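Local coordinates for Lmo1076 protein (Listeria monocytogenes serovar 1/2a, PDB 5JQC) that probably cleaves cell-wall peptidoglycan as a secreted autolysin with putative amidase activity, and is represented here by three SH3-like GW modules, at residues N107-W121 against I168-K181. Residues are numbered along the deposited sequence; the frame is centred on the assembly and turned at random. Where two conformers were deposited one is given.
Sequences NLTGKITAGSTNGLW and IGWLDARAFHVYDK. With SO4 (sulfate ion), chain E.
G110 and V178 illustrate how a glycine lets its strand approach the edge strand 176-178 closely, with CA atoms 3.9 Å apart. The ring of Y179 meets the main chain obliquely, with CE2 3.5 Å from G110 CA, while T109 OG1 meets its edge in plane, 3.3 Å from CD2. At the far end, Y179 OH touches K111 CB at 3.3 Å, and its polar partner is D144. Antiparallel pairing continues beside the ring: H177 N reaches K111 O in an almost straight bond of 2.7 Å. I112 and F176 then run side by side into the interior, where Y159 and F161 meet the phenylalanine edge-to-face. Where the strands part, A175 O accepts from both T113 N and A114 N. Such closure of a small, strongly bent antiparallel sheet by a 3-10 turn, here 173-175, and a short last strand is the SH3-like plan of a GW module. Before the turn, L171, with CG anti to the backbone N (chi1 -179°), carries CD1 to 3.4 Å from G119 O, and W121 and W170 exchange two backbone bonds. Packing is sparser toward solvent. R174 grips D172 side-on through NE and NH2, and its outer edge holds a sulfate, probably from the crystallisation liquor. At the opposite end of the contact, the exposed K181, bent at its last torsion (chi4 -67°), gives NZ to N107 O at 2.9 Å.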
loop_
_atom_site.group_PDB
_atom_site.type_symbol
_atom_site.label_atom_id
_atom_site.label_comp_id
_atom_site.label_asym_id
_atom_site.label_seq_id
_atom_site.Cartn_x
_atom_site.Cartn_y
_atom_site.Cartn_z
ATOM N N ASN A 107 -8.830 -5.553 0.511
ATOM C CA ASN A 107 -10.214 -5.143 0.288
ATOM C C ASN A 107 -10.739 -4.469 1.559
ATOM O O ASN A 107 -11.562 -5.005 2.300
ATOM C CB ASN A 107 -11.100 -6.331 -0.110
ATOM C CG ASN A 107 -12.553 -5.932 -0.294
ATOM O OD1 ASN A 107 -12.843 -4.834 -0.779
ATOM N ND2 ASN A 107 -13.477 -6.809 0.115
ATOM N N LEU A 108 -10.278 -3.252 1.815
ATOM C CA LEU A 108 -10.653 -2.523 3.013
ATOM C C LEU A 108 -11.344 -1.235 2.615
ATOM O O LEU A 108 -11.234 -0.775 1.473
ATOM C CB LEU A 108 -9.422 -2.195 3.871
ATOM C CG LEU A 108 -8.491 -3.382 4.093
ATOM C CD1 LEU A 108 -7.233 -2.960 4.849
ATOM C CD2 LEU A 108 -9.257 -4.452 4.840
ATOM N N THR A 109 -12.053 -0.644 3.571
ATOM C CA THR A 109 -12.519 0.721 3.418
ATOM C C THR A 109 -12.173 1.512 4.667
ATOM O O THR A 109 -12.015 0.955 5.761
ATOM C CB THR A 109 -14.030 0.802 3.150
ATOM O OG1 THR A 109 -14.758 0.640 4.377
ATOM C CG2 THR A 109 -14.454 -0.274 2.168
ATOM N N GLY A 110 -12.061 2.820 4.492
ATOM C CA GLY A 110 -11.760 3.677 5.618
ATOM C C GLY A 110 -11.928 5.121 5.222
ATOM O O GLY A 110 -12.362 5.442 4.112
ATOM N N LYS A 111 -11.583 5.997 6.158
ATOM C CA LYS A 111 -11.656 7.437 5.956
ATOM C C LYS A 111 -10.235 7.990 5.950
ATOM O O LYS A 111 -9.420 7.617 6.800
ATOM C CB LYS A 111 -12.493 8.103 7.050
ATOM C CG LYS A 111 -12.482 9.629 7.001
ATOM C CD LYS A 111 -13.578 10.257 7.858
ATOM C CE LYS A 111 -14.964 9.853 7.355
ATOM N NZ LYS A 111 -16.049 10.554 8.113
ATOM N N ILE A 112 -9.930 8.844 4.975
ATOM C CA ILE A 112 -8.631 9.503 4.929
ATOM C C ILE A 112 -8.642 10.597 5.985
ATOM O O ILE A 112 -9.359 11.586 5.843
ATOM C CB ILE A 112 -8.343 10.076 3.543
ATOM C CG1 ILE A 112 -8.242 8.942 2.526
ATOM C CG2 ILE A 112 -7.078 10.916 3.601
ATOM C CD1 ILE A 112 -8.151 9.403 1.107
ATOM N N THR A 113 -7.871 10.419 7.052
ATOM C CA THR A 113 -7.860 11.374 8.146
ATOM C C THR A 113 -6.573 12.178 8.245
ATOM O O THR A 113 -6.538 13.164 8.990
ATOM C CB THR A 113 -8.114 10.662 9.480
ATOM O OG1 THR A 113 -7.435 9.401 9.489
ATOM C CG2 THR A 113 -9.599 10.450 9.687
ATOM N N ALA A 114 -5.522 11.805 7.522
ATOM C CA ALA A 114 -4.335 12.642 7.490
ATOM C C ALA A 114 -3.785 12.725 6.076
ATOM O O ALA A 114 -2.574 12.653 5.863
ATOM C CB ALA A 114 -3.271 12.129 8.457
ATOM N N GLY A 115 -4.669 12.863 5.083
ATOM C CA GLY A 115 -4.201 13.068 3.721
ATOM C C GLY A 115 -3.413 14.356 3.535
ATOM O O GLY A 115 -2.554 14.443 2.652
ATOM N N SER A 116 -3.681 15.370 4.358
ATOM C CA SER A 116 -3.043 16.662 4.161
ATOM C C SER A 116 -1.640 16.746 4.761
ATOM O O SER A 116 -0.975 17.764 4.575
ATOM C CB SER A 116 -3.924 17.776 4.725
ATOM O OG SER A 116 -4.276 17.493 6.060
ATOM N N THR A 117 -1.164 15.701 5.449
ATOM C CA THR A 117 0.178 15.667 6.017
ATOM C C THR A 117 0.996 14.511 5.450
ATOM O O THR A 117 1.926 14.042 6.105
ATOM C CB THR A 117 0.110 15.573 7.547
ATOM O OG1 THR A 117 -0.462 14.312 7.932
ATOM C CG2 THR A 117 -0.774 16.676 8.107
ATOM N N ASN A 118 0.632 14.019 4.260
ATOM C CA ASN A 118 1.334 12.959 3.554
ATOM C C ASN A 118 1.304 13.250 2.064
ATOM O O ASN A 118 0.290 13.714 1.533
ATOM C CB ASN A 118 0.702 11.573 3.788
ATOM C CG ASN A 118 1.024 11.019 5.143
ATOM O OD1 ASN A 118 2.139 10.518 5.369
ATOM N ND2 ASN A 118 0.080 11.139 6.079
ATOM N N GLY A 119 2.403 12.937 1.391
ATOM C CA GLY A 119 2.437 13.050 -0.049
ATOM C C GLY A 119 1.598 11.986 -0.721
ATOM O O GLY A 119 1.179 10.996 -0.120
ATOM N N LEU A 120 1.356 12.183 -2.007
ATOM C CA LEU A 120 0.443 11.340 -2.755
ATOM C C LEU A 120 1.182 10.804 -3.968
ATOM O O LEU A 120 1.631 11.585 -4.810
ATOM C CB LEU A 120 -0.806 12.125 -3.166
ATOM C CG LEU A 120 -1.753 11.420 -4.141
ATOM C CD1 LEU A 120 -2.148 10.026 -3.650
ATOM C CD2 LEU A 120 -2.993 12.269 -4.346
ATOM N N TRP A 121 1.274 9.481 -4.077
ATOM C CA TRP A 121 2.232 8.864 -4.977
ATOM C C TRP A 121 1.530 7.972 -5.980
ATOM O O TRP A 121 0.450 7.438 -5.706
ATOM C CB TRP A 121 3.263 8.036 -4.206
ATOM C CG TRP A 121 4.077 8.843 -3.236
ATOM C CD1 TRP A 121 3.749 9.155 -1.944
ATOM C CD2 TRP A 121 5.361 9.433 -3.476
ATOM N NE1 TRP A 121 4.747 9.907 -1.371
ATOM C CE2 TRP A 121 5.749 10.089 -2.290
ATOM C CE3 TRP A 121 6.214 9.477 -4.580
ATOM C CZ2 TRP A 121 6.960 10.773 -2.178
ATOM C CZ3 TRP A 121 7.409 10.157 -4.466
ATOM C CH2 TRP A 121 7.772 10.795 -3.274
ATOM N N ILE A 168 -6.822 6.411 -6.948
ATOM C CA ILE A 168 -6.140 7.700 -6.845
ATOM C C ILE A 168 -4.626 7.543 -6.851
ATOM O O ILE A 168 -3.909 8.320 -7.486
ATOM C CB ILE A 168 -6.613 8.435 -5.582
ATOM C CG1 ILE A 168 -8.132 8.590 -5.623
ATOM C CG2 ILE A 168 -5.947 9.783 -5.488
ATOM C CD1 ILE A 168 -8.618 9.429 -6.791
ATOM N N GLY A 169 -4.116 6.559 -6.133
ATOM C CA GLY A 169 -2.676 6.460 -5.962
ATOM C C GLY A 169 -2.349 5.733 -4.671
ATOM O O GLY A 169 -3.104 4.867 -4.224
ATOM N N TRP A 170 -1.213 6.105 -4.097
ATOM C CA TRP A 170 -0.681 5.462 -2.912
ATOM C C TRP A 170 -0.482 6.485 -1.809
ATOM O O TRP A 170 0.021 7.598 -2.041
ATOM C CB TRP A 170 0.643 4.760 -3.217
ATOM C CG TRP A 170 0.527 3.571 -4.153
ATOM C CD1 TRP A 170 0.411 3.601 -5.523
ATOM C CD2 TRP A 170 0.571 2.185 -3.791
ATOM N NE1 TRP A 170 0.376 2.327 -6.025
ATOM C CE2 TRP A 170 0.464 1.437 -4.985
ATOM C CE3 TRP A 170 0.680 1.502 -2.575
ATOM C CZ2 TRP A 170 0.469 0.048 -4.995
ATOM C CZ3 TRP A 170 0.675 0.122 -2.590
ATOM C CH2 TRP A 170 0.579 -0.589 -3.790
ATOM N N LEU A 171 -0.856 6.097 -0.601
ATOM C CA LEU A 171 -0.827 7.003 0.529
ATOM C C LEU A 171 -0.418 6.206 1.753
ATOM O O LEU A 171 -0.786 5.037 1.888
ATOM C CB LEU A 171 -2.206 7.661 0.713
ATOM C CG LEU A 171 -2.385 8.678 1.836
ATOM C CD1 LEU A 171 -1.481 9.855 1.602
ATOM C CD2 LEU A 171 -3.847 9.127 1.935
ATOM N N ASP A 172 0.361 6.821 2.629
ATOM C CA ASP A 172 0.823 6.104 3.809
ATOM C C ASP A 172 -0.376 5.615 4.620
ATOM O O ASP A 172 -1.331 6.353 4.859
ATOM C CB ASP A 172 1.732 7.009 4.641
ATOM C CG ASP A 172 2.473 6.265 5.755
ATOM O OD1 ASP A 172 1.807 5.783 6.702
ATOM O OD2 ASP A 172 3.733 6.232 5.722
ATOM N N ALA A 173 -0.338 4.337 5.001
ATOM C CA ALA A 173 -1.429 3.729 5.757
ATOM C C ALA A 173 -1.778 4.496 7.030
ATOM O O ALA A 173 -2.913 4.386 7.512
ATOM C CB ALA A 173 -1.049 2.295 6.108
ATOM N N ARG A 174 -0.821 5.235 7.600
ATOM C CA ARG A 174 -1.086 6.056 8.781
ATOM C C ARG A 174 -2.041 7.204 8.501
ATOM O O ARG A 174 -2.573 7.795 9.456
ATOM C CB ARG A 174 0.212 6.617 9.344
ATOM C CG ARG A 174 1.071 5.610 10.037
ATOM C CD ARG A 174 2.434 6.223 10.347
ATOM N NE ARG A 174 3.206 6.445 9.124
ATOM C CZ ARG A 174 4.446 6.934 9.105
ATOM N NH1 ARG A 174 5.034 7.271 10.248
ATOM N NH2 ARG A 174 5.088 7.102 7.950
ATOM N N ALA A 175 -2.278 7.519 7.222
ATOM C CA ALA A 175 -3.224 8.551 6.823
ATOM C C ALA A 175 -4.677 8.087 6.855
ATOM O O ALA A 175 -5.575 8.933 6.780
ATOM C CB ALA A 175 -2.885 9.039 5.410
ATOM N N PHE A 176 -4.937 6.778 6.947
ATOM C CA PHE A 176 -6.284 6.228 6.893
ATOM C C PHE A 176 -6.778 5.811 8.271
ATOM O O PHE A 176 -6.016 5.300 9.097
ATOM C CB PHE A 176 -6.362 4.997 6.007
ATOM C CG PHE A 176 -5.950 5.217 4.598
ATOM C CD1 PHE A 176 -4.613 5.328 4.268
ATOM C CD2 PHE A 176 -6.897 5.219 3.584
ATOM C CE1 PHE A 176 -4.222 5.480 2.955
ATOM C CE2 PHE A 176 -6.518 5.367 2.263
ATOM C CZ PHE A 176 -5.179 5.500 1.947
ATOM N N HIS A 177 -8.083 5.981 8.484
ATOM C CA HIS A 177 -8.819 5.323 9.559
ATOM C C HIS A 177 -9.604 4.188 8.911
ATOM O O HIS A 177 -10.579 4.434 8.193
ATOM C CB HIS A 177 -9.759 6.287 10.273
ATOM C CG HIS A 177 -10.611 5.631 11.315
ATOM N ND1 HIS A 177 -10.265 5.600 12.650
ATOM C CD2 HIS A 177 -11.782 4.952 11.217
ATOM C CE1 HIS A 177 -11.194 4.952 13.331
ATOM N NE2 HIS A 177 -12.124 4.548 12.486
ATOM N N VAL A 178 -9.198 2.951 9.170
ATOM C CA VAL A 178 -9.834 1.812 8.515
ATOM C C VAL A 178 -11.066 1.388 9.301
ATOM O O VAL A 178 -11.008 1.207 10.529
ATOM C CB VAL A 178 -8.852 0.645 8.369
ATOM C CG1 VAL A 178 -9.479 -0.455 7.510
ATOM C CG2 VAL A 178 -7.538 1.134 7.758
ATOM N N TYR A 179 -12.189 1.227 8.595
ATOM C CA TYR A 179 -13.401 0.722 9.216
ATOM C C TYR A 179 -13.275 -0.771 9.465
ATOM O O TYR A 179 -12.698 -1.500 8.653
ATOM C CB TYR A 179 -14.625 0.999 8.340
ATOM C CG TYR A 179 -14.816 2.477 8.045
ATOM C CD1 TYR A 179 -14.941 3.394 9.069
ATOM C CD2 TYR A 179 -14.887 2.940 6.736
ATOM C CE1 TYR A 179 -15.125 4.726 8.803
ATOM C CE2 TYR A 179 -15.062 4.255 6.457
ATOM C CZ TYR A 179 -15.184 5.155 7.490
ATOM O OH TYR A 179 -15.377 6.487 7.207
ATOM N N ASP A 180 -13.797 -1.208 10.619
ATOM C CA ASP A 180 -14.002 -2.628 10.890
ATOM C C ASP A 180 -15.052 -3.175 9.952
ATOM O O ASP A 180 -16.085 -2.532 9.730
ATOM C CB ASP A 180 -14.508 -2.868 12.314
ATOM C CG ASP A 180 -13.598 -2.314 13.373
ATOM O OD1 ASP A 180 -12.359 -2.448 13.233
ATOM O OD2 ASP A 180 -14.148 -1.772 14.364
ATOM N N LYS A 181 -14.819 -4.390 9.440
ATOM C CA LYS A 181 -15.861 -5.114 8.701
ATOM C C LYS A 181 -16.877 -5.725 9.656
ATOM O O LYS A 181 -16.550 -6.091 10.794
ATOM C CB LYS A 181 -15.269 -6.230 7.839
ATOM C CG LYS A 181 -14.321 -5.742 6.764
ATOM C CD LYS A 181 -13.704 -6.933 6.059
ATOM C CE LYS A 181 -12.951 -6.514 4.808
ATOM N NZ LYS A 181 -13.889 -5.995 3.769
HETATM S S SO4 E . 8.154 8.888 8.989
HETATM O O1 SO4 E . 7.936 7.522 8.543
HETATM O O2 SO4 E . 7.365 9.817 8.163
HETATM O O3 SO4 E . 7.696 9.032 10.389
HETATM O O4 SO4 E . 9.575 9.247 8.899
HETATM O O HOH W 1 -12.312 -2.250 6.267
HETATM O O HOH W 2 2.129 8.927 1.349
#